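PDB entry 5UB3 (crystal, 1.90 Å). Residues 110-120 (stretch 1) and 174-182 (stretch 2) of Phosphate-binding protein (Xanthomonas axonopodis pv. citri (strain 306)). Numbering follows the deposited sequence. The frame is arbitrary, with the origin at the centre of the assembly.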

# COMPACT_ATOMS: atom_id res chain seq x y z
N GLN A 110 -4.57 24.76 -5.19
CA GLN A 110 -3.66 25.26 -6.26
C GLN A 110 -3.00 24.20 -7.12
O GLN A 110 -2.18 24.53 -8.01
N LEU A 111 -3.36 22.92 -6.92
CA LEU A 111 -3.02 21.90 -7.90
C LEU A 111 -3.67 22.11 -9.28
O LEU A 111 -3.15 21.59 -10.28
N ARG A 112 -4.77 22.86 -9.33
CA ARG A 112 -5.46 23.16 -10.60
C ARG A 112 -4.54 23.88 -11.55
O ARG A 112 -3.75 24.71 -11.15
N GLY A 113 -4.51 23.42 -12.78
CA GLY A 113 -3.47 23.81 -13.72
C GLY A 113 -2.13 23.12 -13.67
O GLY A 113 -1.30 23.40 -14.49
N HIS A 114 -1.91 22.22 -12.73
CA HIS A 114 -0.60 21.65 -12.49
C HIS A 114 -0.62 20.14 -12.56
O HIS A 114 -1.68 19.54 -12.65
N THR A 115 0.55 19.55 -12.50
CA THR A 115 0.69 18.14 -12.68
C THR A 115 1.12 17.47 -11.36
O THR A 115 1.82 18.03 -10.54
N LEU A 116 0.65 16.26 -11.20
CA LEU A 116 0.89 15.47 -10.01
C LEU A 116 1.51 14.13 -10.41
O LEU A 116 0.96 13.46 -11.23
N ALA A 117 2.58 13.73 -9.74
CA ALA A 117 3.22 12.45 -9.87
C ALA A 117 2.62 11.47 -8.91
O ALA A 117 2.69 11.67 -7.71
N LEU A 118 2.06 10.40 -9.44
CA LEU A 118 1.55 9.29 -8.66
C LEU A 118 2.29 8.03 -8.98
O LEU A 118 3.09 7.97 -9.91
N GLN A 119 2.00 6.99 -8.23
CA GLN A 119 2.77 5.80 -8.36
C GLN A 119 2.25 4.74 -9.33
O GLN A 119 2.77 4.62 -10.43
N ASN A 120 1.33 3.91 -8.90
CA ASN A 120 0.65 2.96 -9.76
C ASN A 120 -0.69 2.78 -9.09
O ASN A 120 -0.84 3.19 -7.95
N HIS A 174 11.83 19.36 -11.81
CA HIS A 174 10.90 20.26 -12.50
C HIS A 174 10.11 19.57 -13.64
O HIS A 174 9.65 20.23 -14.55
N LEU A 175 9.96 18.26 -13.59
CA LEU A 175 9.22 17.59 -14.66
C LEU A 175 7.76 17.60 -14.31
O LEU A 175 6.96 17.66 -15.19
N ILE A 176 7.44 17.60 -13.02
CA ILE A 176 6.07 17.47 -12.51
C ILE A 176 5.97 18.40 -11.31
O ILE A 176 6.94 18.54 -10.59
N ASP A 177 4.84 19.08 -11.14
CA ASP A 177 4.72 20.10 -10.15
C ASP A 177 4.58 19.54 -8.73
O ASP A 177 5.11 20.11 -7.77
N VAL A 178 3.84 18.46 -8.59
CA VAL A 178 3.46 17.97 -7.26
C VAL A 178 3.70 16.50 -7.14
O VAL A 178 3.55 15.74 -8.10
N GLY A 179 4.09 16.06 -5.93
CA GLY A 179 4.28 14.68 -5.69
C GLY A 179 3.43 14.21 -4.53
O GLY A 179 3.09 15.03 -3.69
N ALA A 180 3.04 12.92 -4.53
CA ALA A 180 2.32 12.35 -3.40
C ALA A 180 3.12 11.17 -2.89
O ALA A 180 3.53 10.35 -3.65
N LEU A 181 3.37 11.15 -1.59
CA LEU A 181 4.01 10.00 -0.91
C LEU A 181 3.42 9.87 0.49
O LEU A 181 2.80 10.83 0.97
N SER A 182 3.67 8.73 1.19
CA SER A 182 3.23 8.61 2.59
C SER A 182 4.15 9.47 3.46
O SER A 182 5.29 9.77 3.12

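Two short parallel strands, 115-118 and 178-182, lie side by side, with Leu 116 in register with Val 178 and Ala 117 with Gly 179. The backbone ladder runs from Val 178 N to Thr 115 O (2.8 Å) and from Ala 117 N to Val 178 O (2.8 Å), then loosens into a weak bond from Ala 180 N to Ala 117 O (3.4 Å). The side chains fill the space around this ladder.

On the face that carries Leu 116 and Val 178, the side-chain contacts between the stretches are apolar. Val 178, with chi1 t, is the central bump, set between Leu 111 and Leu 116. Its CG2 meets Leu 111 CD1 at 3.7 Å; the CA-to-CB bond of Leu 111 points sideways, and its chi1 of -104° lies between the usual wells, yet its end comes nearer. Val 178 CG1 lies 3.8 Å from Leu 116 CD1. Leu 116 (t, p) also brings its CD1 to 4.3 Å from Ala 180 CB. Ala 180 points toward stretch 1, and its small methyl leaves a shallow hollow into which Leu 118 (m, t) also reaches: Leu 118 CD2 stands 3.9 Å from Ala 180 CB, although the CA-to-CB bond of Leu 118 points away.

The face of Ala 117 is flatter. Gly 179 offers no side chain there, and an ideal CB on it would lie 4.6 Å from Ala 117 CB, so the glycine leaves the space beside that methyl open. Ile 176 (m, t) supplies the bulk instead: its CG2 lies 3.8 Å from Ala 117 CB and 3.3 Å from Ala 117 N, a branched side chain laid against a small residue and its backbone.

Polar groups close the end where the strands begin. Asp 177 (m) points toward stretch 1 and accepts a hydrogen bond at OD2 from Thr 115 N (2.8 Å). Thr 115 replies with its p rotamer, placing OG1 to accept from Asp 177 N at 3.1 Å. Each side chain thus serves the other residue's backbone amide, a compact exchange suited to a short acid and a short hydroxyl. His 114 (m) also points toward stretch 2, and Asp 177 OD2 lies 3.1 Å from His 114 CB, near the plane of the ring at its edge. His 114 ND1 turns back to donate to Gln 110 O at 3.1 Å, reaching across the turn that His 114 itself closes.

At the far end, where the strands have parted, the long, flexible Gln 119 (m, t) points toward stretch 2 and spans the gap, its NE2 resting 3.4 Å from CD2 of Leu 181 (m, t), whose CA-to-CB bond points sideways.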

# COMPACT_ATOMS: atom_id res chain seq x y z
CB GLN A 110 -2.59 26.15 -5.65
CG GLN A 110 -3.19 27.39 -5.01
CD GLN A 110 -2.17 28.18 -4.19
OE1 GLN A 110 -0.99 27.89 -4.20
NE2 GLN A 110 -2.64 29.20 -3.49
CB LEU A 111 -3.43 20.50 -7.45
CG LEU A 111 -2.31 19.63 -6.98
CD1 LEU A 111 -1.78 20.20 -5.65
CD2 LEU A 111 -2.88 18.24 -6.80
CB ARG A 112 -6.81 23.84 -10.36
CG ARG A 112 -7.67 22.90 -9.48
CD ARG A 112 -9.17 23.00 -9.59
NE ARG A 112 -9.56 24.34 -9.22
CZ ARG A 112 -10.20 25.23 -10.00
NH1 ARG A 112 -10.64 24.96 -11.25
NH2 ARG A 112 -10.45 26.41 -9.47
CB HIS A 114 -0.09 22.12 -11.14
CG HIS A 114 0.28 23.56 -11.14
ND1 HIS A 114 -0.53 24.52 -10.60
CD2 HIS A 114 1.32 24.21 -11.71
CE1 HIS A 114 0.01 25.71 -10.80
NE2 HIS A 114 1.14 25.54 -11.47
CB THR A 115 1.68 17.83 -13.83
OG1 THR A 115 2.93 18.38 -13.49
CG2 THR A 115 1.23 18.45 -15.09
CB LEU A 116 -0.45 15.22 -9.36
CG LEU A 116 -0.52 14.26 -8.19
CD1 LEU A 116 0.17 14.79 -6.94
CD2 LEU A 116 -1.99 14.07 -7.87
CB ALA A 117 4.73 12.58 -9.55
CB LEU A 118 0.10 9.12 -9.01
CG LEU A 118 -0.70 10.38 -8.65
CD1 LEU A 118 -2.19 10.15 -8.95
CD2 LEU A 118 -0.54 10.70 -7.19
CB GLN A 119 3.03 5.25 -7.00
CG GLN A 119 4.10 6.08 -6.31
CD GLN A 119 4.21 5.78 -4.85
OE1 GLN A 119 4.39 4.62 -4.42
NE2 GLN A 119 4.13 6.83 -4.04
CB ASN A 120 1.33 1.58 -9.83
CG ASN A 120 1.56 0.97 -8.46
OD1 ASN A 120 0.62 0.68 -7.68
ND2 ASN A 120 2.82 0.82 -8.13
CB HIS A 174 11.59 21.54 -13.04
CG HIS A 174 12.09 22.46 -11.98
ND1 HIS A 174 13.37 22.38 -11.47
CD2 HIS A 174 11.50 23.51 -11.36
CE1 HIS A 174 13.54 23.33 -10.56
NE2 HIS A 174 12.41 24.02 -10.47
CB LEU A 175 9.69 16.18 -14.82
CG LEU A 175 11.16 16.14 -15.23
CD1 LEU A 175 11.71 14.74 -14.99
CD2 LEU A 175 11.37 16.57 -16.68
CB ILE A 176 5.80 16.00 -12.14
CG1 ILE A 176 5.93 15.11 -13.38
CG2 ILE A 176 4.39 15.82 -11.57
CD1 ILE A 176 5.67 13.61 -13.14
CB ASP A 177 3.51 20.97 -10.45
CG ASP A 177 3.55 21.59 -11.85
OD1 ASP A 177 4.55 22.20 -12.19
OD2 ASP A 177 2.57 21.46 -12.60
CB VAL A 178 1.99 18.31 -6.90
CG1 VAL A 178 1.68 17.94 -5.47
CG2 VAL A 178 1.59 19.75 -7.18
CB ALA A 180 0.94 11.93 -3.78
CB LEU A 181 5.47 10.27 -0.75
CG LEU A 181 6.38 10.24 -1.96
CD1 LEU A 181 7.78 10.61 -1.52
CD2 LEU A 181 6.43 8.87 -2.58
CB SER A 182 3.32 7.16 3.14
OG SER A 182 4.67 6.87 3.43